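OBCA, Oxalate Biosynthetic Component A (Burkholderia glumae, PDB 4NNB) is a TIM-barrel protein with an additional N-terminal domain, seen here with a magnesium ion and an oxaloacetate ion bound. Local coordinates at residues Lys18-Pro29 with Ile238-Gln249. Sequence-based numbering, arbitrary orientation.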
ATOM      1  N   LYS A  18      -1.105   6.942   2.816  1.00 24.31           N
ATOM      2  CA  LYS A  18      -0.552   8.294   2.868  1.00 25.22           C
ATOM      3  C   LYS A  18       0.716   8.368   3.734  1.00 26.24           C
ATOM      4  O   LYS A  18       0.888   7.588   4.666  1.00 24.54           O
ATOM      5  CB  LYS A  18      -1.618   9.292   3.370  1.00 27.47           C
ATOM      6  CG  LYS A  18      -2.790   9.508   2.397  1.00 32.22           C
ATOM      7  CD  LYS A  18      -3.787  10.552   2.912  1.00 35.99           C
ATOM      8  CE  LYS A  18      -3.160  11.943   2.942  1.00 34.83           C
ATOM      9  NZ  LYS A  18      -4.064  12.997   3.521  1.00 39.40           N
ATOM     10  N   PHE A  19       1.601   9.304   3.407  1.00 25.24           N
ATOM     11  CA  PHE A  19       2.776   9.560   4.226  1.00 26.43           C
ATOM     12  C   PHE A  19       2.358  10.275   5.509  1.00 29.42           C
ATOM     13  O   PHE A  19       1.504  11.162   5.491  1.00 27.23           O
ATOM     14  CB  PHE A  19       3.798  10.403   3.451  1.00 27.63           C
ATOM     15  CG  PHE A  19       4.891  10.997   4.312  1.00 30.96           C
ATOM     16  CD1 PHE A  19       5.956  10.215   4.755  1.00 29.36           C
ATOM     17  CD2 PHE A  19       4.851  12.340   4.674  1.00 31.40           C
ATOM     18  CE1 PHE A  19       6.963  10.765   5.547  1.00 29.89           C
ATOM     19  CE2 PHE A  19       5.846  12.896   5.472  1.00 29.41           C
ATOM     20  CZ  PHE A  19       6.908  12.112   5.901  1.00 32.15           C
ATOM     21  N   LEU A  20       2.937   9.863   6.628  1.00 29.56           N
ATOM     22  CA  LEU A  20       2.751  10.577   7.887  1.00 31.42           C
ATOM     23  C   LEU A  20       4.106  11.060   8.367  1.00 31.10           C
ATOM     24  O   LEU A  20       5.046  10.269   8.475  1.00 29.86           O
ATOM     25  CB  LEU A  20       2.121   9.664   8.942  1.00 26.44           C
ATOM     26  CG  LEU A  20       2.128  10.246  10.355  1.00 34.48           C
ATOM     27  CD1 LEU A  20       1.226  11.470  10.422  1.00 35.59           C
ATOM     28  CD2 LEU A  20       1.712   9.203  11.379  1.00 32.97           C
ATOM     29  N   ASP A  21       4.229  12.360   8.612  1.00 30.58           N
ATOM     30  CA  ASP A  21       5.457  12.893   9.192  1.00 30.03           C
ATOM     31  C   ASP A  21       5.447  12.574  10.691  1.00 28.17           C
ATOM     32  O   ASP A  21       4.638  13.130  11.426  1.00 31.80           O
ATOM     33  CB  ASP A  21       5.511  14.411   8.978  1.00 31.41           C
ATOM     34  CG  ASP A  21       6.828  15.019   9.416  1.00 33.33           C
ATOM     35  OD1 ASP A  21       7.088  16.174   9.034  1.00 35.09           O
ATOM     36  OD2 ASP A  21       7.612  14.354  10.134  1.00 28.55           O
ATOM     37  N   PRO A  22       6.335  11.674  11.148  1.00 27.53           N
ATOM     38  CA  PRO A  22       6.316  11.299  12.568  1.00 30.37           C
ATOM     39  C   PRO A  22       6.921  12.361  13.480  1.00 33.75           C
ATOM     40  O   PRO A  22       6.880  12.198  14.703  1.00 31.60           O
ATOM     41  CB  PRO A  22       7.208  10.053  12.610  1.00 27.55           C
ATOM     42  CG  PRO A  22       8.175  10.268  11.505  1.00 30.42           C
ATOM     43  CD  PRO A  22       7.391  10.955  10.413  1.00 25.01           C
ATOM     44  N   PHE A  23       7.494  13.413  12.905  1.00 30.75           N
ATOM     45  CA  PHE A  23       8.043  14.496  13.710  1.00 33.19           C
ATOM     46  C   PHE A  23       7.045  15.634  13.902  1.00 34.22           C
ATOM     47  O   PHE A  23       7.360  16.621  14.557  1.00 36.76           O
ATOM     48  CB  PHE A  23       9.337  15.029  13.097  1.00 31.95           C
ATOM     49  CG  PHE A  23      10.386  13.977  12.898  1.00 37.64           C
ATOM     50  CD1 PHE A  23      11.047  13.421  13.986  1.00 37.26           C
ATOM     51  CD2 PHE A  23      10.711  13.540  11.624  1.00 32.98           C
ATOM     52  CE1 PHE A  23      12.022  12.447  13.799  1.00 37.81           C
ATOM     53  CE2 PHE A  23      11.676  12.562  11.426  1.00 39.99           C
ATOM     54  CZ  PHE A  23      12.334  12.018  12.509  1.00 37.69           C
ATOM     55  N   GLU A  24       5.852  15.498  13.329  1.00 30.15           N
ATOM     56  CA  GLU A  24       4.810  16.507  13.511  1.00 35.83           C
ATOM     57  C   GLU A  24       3.901  16.116  14.656  1.00 36.63           C
ATOM     58  O   GLU A  24       3.812  14.937  15.008  1.00 33.73           O
ATOM     59  CB  GLU A  24       3.982  16.732  12.226  1.00 34.40           C
ATOM     60  CG  GLU A  24       4.697  17.614  11.188  1.00 35.24           C
ATOM     61  CD  GLU A  24       3.761  18.287  10.165  1.00 37.38           C
ATOM     62  OE1 GLU A  24       2.566  17.927  10.061  1.00 35.60           O
ATOM     63  OE2 GLU A  24       4.247  19.199   9.459  1.00 40.08           O
ATOM     64  N   ALA A  25       3.230  17.109  15.237  1.00 36.03           N
ATOM     65  CA  ALA A  25       2.282  16.872  16.319  1.00 36.42           C
ATOM     66  C   ALA A  25       1.222  15.864  15.900  1.00 39.01           C
ATOM     67  O   ALA A  25       0.804  15.836  14.744  1.00 34.65           O
ATOM     68  CB  ALA A  25       1.630  18.168  16.737  1.00 39.94           C
ATOM     69  N   THR A  26       0.772  15.050  16.850  1.00 32.82           N
ATOM     70  CA  THR A  26      -0.225  14.031  16.550  1.00 33.72           C
ATOM     71  C   THR A  26      -1.496  14.242  17.350  1.00 32.79           C
ATOM     72  O   THR A  26      -2.452  13.476  17.228  1.00 35.41           O
ATOM     73  CB  THR A  26       0.316  12.613  16.807  1.00 34.77           C
ATOM     74  OG1 THR A  26       0.760  12.506  18.171  1.00 30.21           O
ATOM     75  CG2 THR A  26       1.480  12.313  15.866  1.00 30.12           C
ATOM     76  N   PHE A  27      -1.509  15.295  18.159  1.00 32.48           N
ATOM     77  CA  PHE A  27      -2.687  15.639  18.949  1.00 33.38           C
ATOM     78  C   PHE A  27      -2.804  17.155  19.062  1.00 36.43           C
ATOM     79  O   PHE A  27      -1.820  17.853  19.340  1.00 32.48           O
ATOM     80  CB  PHE A  27      -2.609  15.003  20.340  1.00 35.28           C
ATOM     81  CG  PHE A  27      -3.733  15.405  21.271  1.00 37.76           C
ATOM     82  CD1 PHE A  27      -5.029  14.950  21.064  1.00 39.38           C
ATOM     83  CD2 PHE A  27      -3.481  16.220  22.367  1.00 41.01           C
ATOM     84  CE1 PHE A  27      -6.060  15.313  21.920  1.00 37.57           C
ATOM     85  CE2 PHE A  27      -4.509  16.589  23.232  1.00 39.48           C
ATOM     86  CZ  PHE A  27      -5.797  16.133  23.009  1.00 39.05           C
ATOM     87  N   ILE A  28      -4.006  17.658  18.810  1.00 38.01           N
ATOM     88  CA  ILE A  28      -4.290  19.080  18.932  1.00 38.32           C
ATOM     89  C   ILE A  28      -5.422  19.236  19.923  1.00 36.81           C
ATOM     90  O   ILE A  28      -6.557  18.868  19.633  1.00 42.75           O
ATOM     91  CB  ILE A  28      -4.715  19.694  17.581  1.00 39.96           C
ATOM     92  CG1 ILE A  28      -3.616  19.487  16.535  1.00 40.51           C
ATOM     93  CG2 ILE A  28      -5.033  21.171  17.742  1.00 42.79           C
ATOM     94  CD1 ILE A  28      -4.021  19.835  15.113  1.00 39.62           C
ATOM     95  N   PRO A  29      -5.112  19.768  21.111  1.00 40.27           N
ATOM     96  CA  PRO A  29      -6.110  20.000  22.165  1.00 44.22           C
ATOM     97  C   PRO A  29      -7.195  21.010  21.754  1.00 45.58           C
ATOM     98  O   PRO A  29      -6.877  22.066  21.206  1.00 45.69           O
ATOM     99  CB  PRO A  29      -5.272  20.554  23.325  1.00 44.49           C
ATOM    100  CG  PRO A  29      -4.016  21.081  22.687  1.00 50.14           C
ATOM    101  CD  PRO A  29      -3.757  20.181  21.520  1.00 44.30           C
ATOM    102  N   ILE A 238      -0.530  26.514  14.763  1.00 49.89           N
ATOM    103  CA  ILE A 238      -1.377  26.449  15.952  1.00 50.71           C
ATOM    104  C   ILE A 238      -0.588  26.867  17.187  1.00 45.31           C
ATOM    105  O   ILE A 238       0.392  26.217  17.549  1.00 46.83           O
ATOM    106  CB  ILE A 238      -1.950  25.033  16.135  1.00 51.42           C
ATOM    107  CG1 ILE A 238      -2.906  24.710  14.981  1.00 55.53           C
ATOM    108  CG2 ILE A 238      -2.656  24.904  17.476  1.00 50.42           C
ATOM    109  CD1 ILE A 238      -3.492  23.321  15.021  1.00 51.46           C
ATOM    110  N   PRO A 239      -0.998  27.972  17.826  1.00 56.07           N
ATOM    111  CA  PRO A 239      -0.257  28.494  18.982  1.00 56.63           C
ATOM    112  C   PRO A 239      -0.169  27.468  20.104  1.00 56.69           C
ATOM    113  O   PRO A 239      -1.090  26.675  20.289  1.00 57.91           O
ATOM    114  CB  PRO A 239      -1.098  29.695  19.422  1.00 61.44           C
ATOM    115  CG  PRO A 239      -1.838  30.112  18.188  1.00 60.55           C
ATOM    116  CD  PRO A 239      -2.146  28.824  17.474  1.00 59.23           C
ATOM    117  N   GLY A 240       0.944  27.472  20.829  1.00 59.39           N
ATOM    118  CA  GLY A 240       1.148  26.514  21.898  1.00 64.09           C
ATOM    119  C   GLY A 240       1.199  25.088  21.385  1.00 65.55           C
ATOM    120  O   GLY A 240       0.861  24.147  22.107  1.00 68.12           O
ATOM    121  N   LEU A 241       1.614  24.925  20.132  1.00 60.90           N
ATOM    122  CA  LEU A 241       1.682  23.599  19.534  1.00 55.42           C
ATOM    123  C   LEU A 241       2.687  23.543  18.398  1.00 53.98           C
ATOM    124  O   LEU A 241       3.569  22.690  18.394  1.00 60.83           O
ATOM    125  CB  LEU A 241       0.304  23.145  19.042  1.00 55.22           C
ATOM    126  CG  LEU A 241       0.202  21.628  18.868  1.00 52.39           C
ATOM    127  CD1 LEU A 241       0.573  20.943  20.168  1.00 51.76           C
ATOM    128  CD2 LEU A 241      -1.189  21.225  18.445  1.00 50.85           C
ATOM    129  N   GLY A 242       2.549  24.446  17.431  1.00 49.07           N
ATOM    130  CA  GLY A 242       3.453  24.468  16.298  1.00 47.06           C
ATOM    131  C   GLY A 242       2.742  24.211  14.981  1.00 47.82           C
ATOM    132  O   GLY A 242       1.523  24.359  14.880  1.00 45.27           O
ATOM    133  N   VAL A 243       3.504  23.813  13.968  1.00 43.97           N
ATOM    134  CA  VAL A 243       2.956  23.650  12.627  1.00 42.10           C
ATOM    135  C   VAL A 243       2.557  22.206  12.321  1.00 40.02           C
ATOM    136  O   VAL A 243       3.299  21.263  12.596  1.00 42.55           O
ATOM    137  CB  VAL A 243       3.957  24.144  11.556  1.00 49.57           C
ATOM    138  CG1 VAL A 243       3.357  24.044  10.162  1.00 45.43           C
ATOM    139  CG2 VAL A 243       4.388  25.572  11.857  1.00 50.68           C
ATOM    140  N   VAL A 244       1.366  22.048  11.762  1.00 34.17           N
ATOM    141  CA  VAL A 244       0.927  20.786  11.209  1.00 39.06           C
ATOM    142  C   VAL A 244       0.762  20.984   9.687  1.00 41.71           C
ATOM    143  O   VAL A 244       0.284  22.030   9.243  1.00 41.08           O
ATOM    144  CB  VAL A 244      -0.373  20.320  11.905  1.00 38.14           C
ATOM    145  CG1 VAL A 244      -1.168  19.395  11.022  1.00 43.25           C
ATOM    146  CG2 VAL A 244      -0.037  19.633  13.241  1.00 40.97           C
ATOM    147  N   THR A 245       1.198  20.006   8.895  1.00 39.27           N
ATOM    148  CA  THR A 245       1.124  20.095   7.431  1.00 36.21           C
ATOM    149  C   THR A 245       0.041  19.161   6.905  1.00 36.95           C
ATOM    150  O   THR A 245       0.054  17.968   7.204  1.00 39.87           O
ATOM    151  CB  THR A 245       2.462  19.688   6.801  1.00 38.84           C
ATOM    152  OG1 THR A 245       3.520  20.436   7.408  1.00 35.49           O
ATOM    153  CG2 THR A 245       2.470  19.920   5.284  1.00 40.79           C
ATOM    154  N   VAL A 246      -0.901  19.696   6.137  1.00 35.91           N
ATOM    155  CA  VAL A 246      -1.958  18.877   5.544  1.00 36.53           C
ATOM    156  C   VAL A 246      -1.864  18.830   4.012  1.00 37.49           C
ATOM    157  O   VAL A 246      -1.178  19.651   3.396  1.00 38.75           O
ATOM    158  CB  VAL A 246      -3.342  19.365   5.959  1.00 37.58           C
ATOM    159  CG1 VAL A 246      -3.473  19.323   7.463  1.00 40.18           C
ATOM    160  CG2 VAL A 246      -3.567  20.782   5.466  1.00 40.11           C
ATOM    161  N   GLY A 247      -2.560  17.866   3.413  1.00 37.11           N
ATOM    162  CA  GLY A 247      -2.491  17.620   1.979  1.00 42.24           C
ATOM    163  C   GLY A 247      -3.169  16.310   1.599  1.00 40.63           C
ATOM    164  O   GLY A 247      -3.102  15.334   2.349  1.00 39.27           O
ATOM    165  N   SER A 248      -3.820  16.275   0.436  1.00 38.97           N
ATOM    166  CA  SER A 248      -4.557  15.084   0.011  1.00 33.45           C
ATOM    167  C   SER A 248      -3.643  13.901  -0.350  1.00 26.38           C
ATOM    168  O   SER A 248      -4.036  12.747  -0.201  1.00 35.21           O
ATOM    169  CB  SER A 248      -5.434  15.405  -1.200  1.00 36.57           C
ATOM    170  OG  SER A 248      -4.631  15.635  -2.359  1.00 38.33           O
ATOM    171  N   GLN A 249      -2.439  14.197  -0.829  1.00 27.79           N
ATOM    172  CA  GLN A 249      -1.542  13.181  -1.405  1.00 30.95           C
ATOM    173  C   GLN A 249      -2.280  12.322  -2.430  1.00 32.23           C
ATOM    174  O   GLN A 249      -2.031  11.119  -2.550  1.00 29.55           O
ATOM    175  CB  GLN A 249      -0.932  12.298  -0.310  1.00 29.02           C
ATOM    176  CG  GLN A 249      -0.325  13.091   0.852  1.00 28.29           C
ATOM    177  CD  GLN A 249       0.416  12.200   1.813  1.00 30.35           C
ATOM    178  OE1 GLN A 249       0.855  11.102   1.444  1.00 25.80           O
ATOM    179  NE2 GLN A 249       0.565  12.657   3.057  1.00 29.71           N
TER
HETATM  180  O   HOH W   1       3.911  19.941  14.634  1.00 35.06           O
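The amide of Gln249 meets the backbone of Phe19 edge-on, docking on both of its polar groups at once: Phe19 N donates to Gln249 OE1 at 2.8 Å, and Gln249 NE2 returns a bond to Phe19 O at 3.0 Å. Each acceptor is reached in its carbonyl plane on a lone pair, and Phe19 O lies only 9° out of the Gln249 amide plane, so the pair of bonds fixes the amide's rotation. The amide thus takes the N and O of Phe19 much as a peptide group of a neighbouring strand would; the parallel partner of 18-19 is 197-198, from which Arg197 NH1 also donates to Phe19 O. The Phe19 ring points off from this contact, with Asp21 N over one face near the rim.

Glu24 repeats the theme with a carboxylate. Its side chain crosses that of Thr245 at about a right angle, and both oxygens are engaged: OE1 accepts from Thr245 N at 2.7 Å, 20° out of the carboxylate plane, while OE2 takes the Thr245 OG1 hydroxyl on its syn lone pair at 2.5 Å. One water, accepting from Ala25 N and donating to Val243 O, continues the link.

Lys18, bent at chi3 (67°), passes the Gln249 side chain and lets NZ donate to Gly247 O at 2.8 Å, in the carbonyl plane; Asp52 adds a salt bridge to NZ and also accepts from Gly247 N.

Beyond the water the contact turns apolar. Ile28 CD1 abuts Ile238 CD1 at 3.5 Å, and Leu241 CD2 packs against Ile28 CG1 and against Phe27 O, which is buried without a partner. Leu241 and Gly242 stand opposite Ile238 as a classic beta bulge of the 234-238/242-246 hairpin.

Side-chain amide and carboxylate bind backbone groups directly, tying 18-29 to 238-249 by polar grips at one end and at the middle, with aliphatic packing at the other end; the two Thr245 donors would probably favour an ionised Glu24.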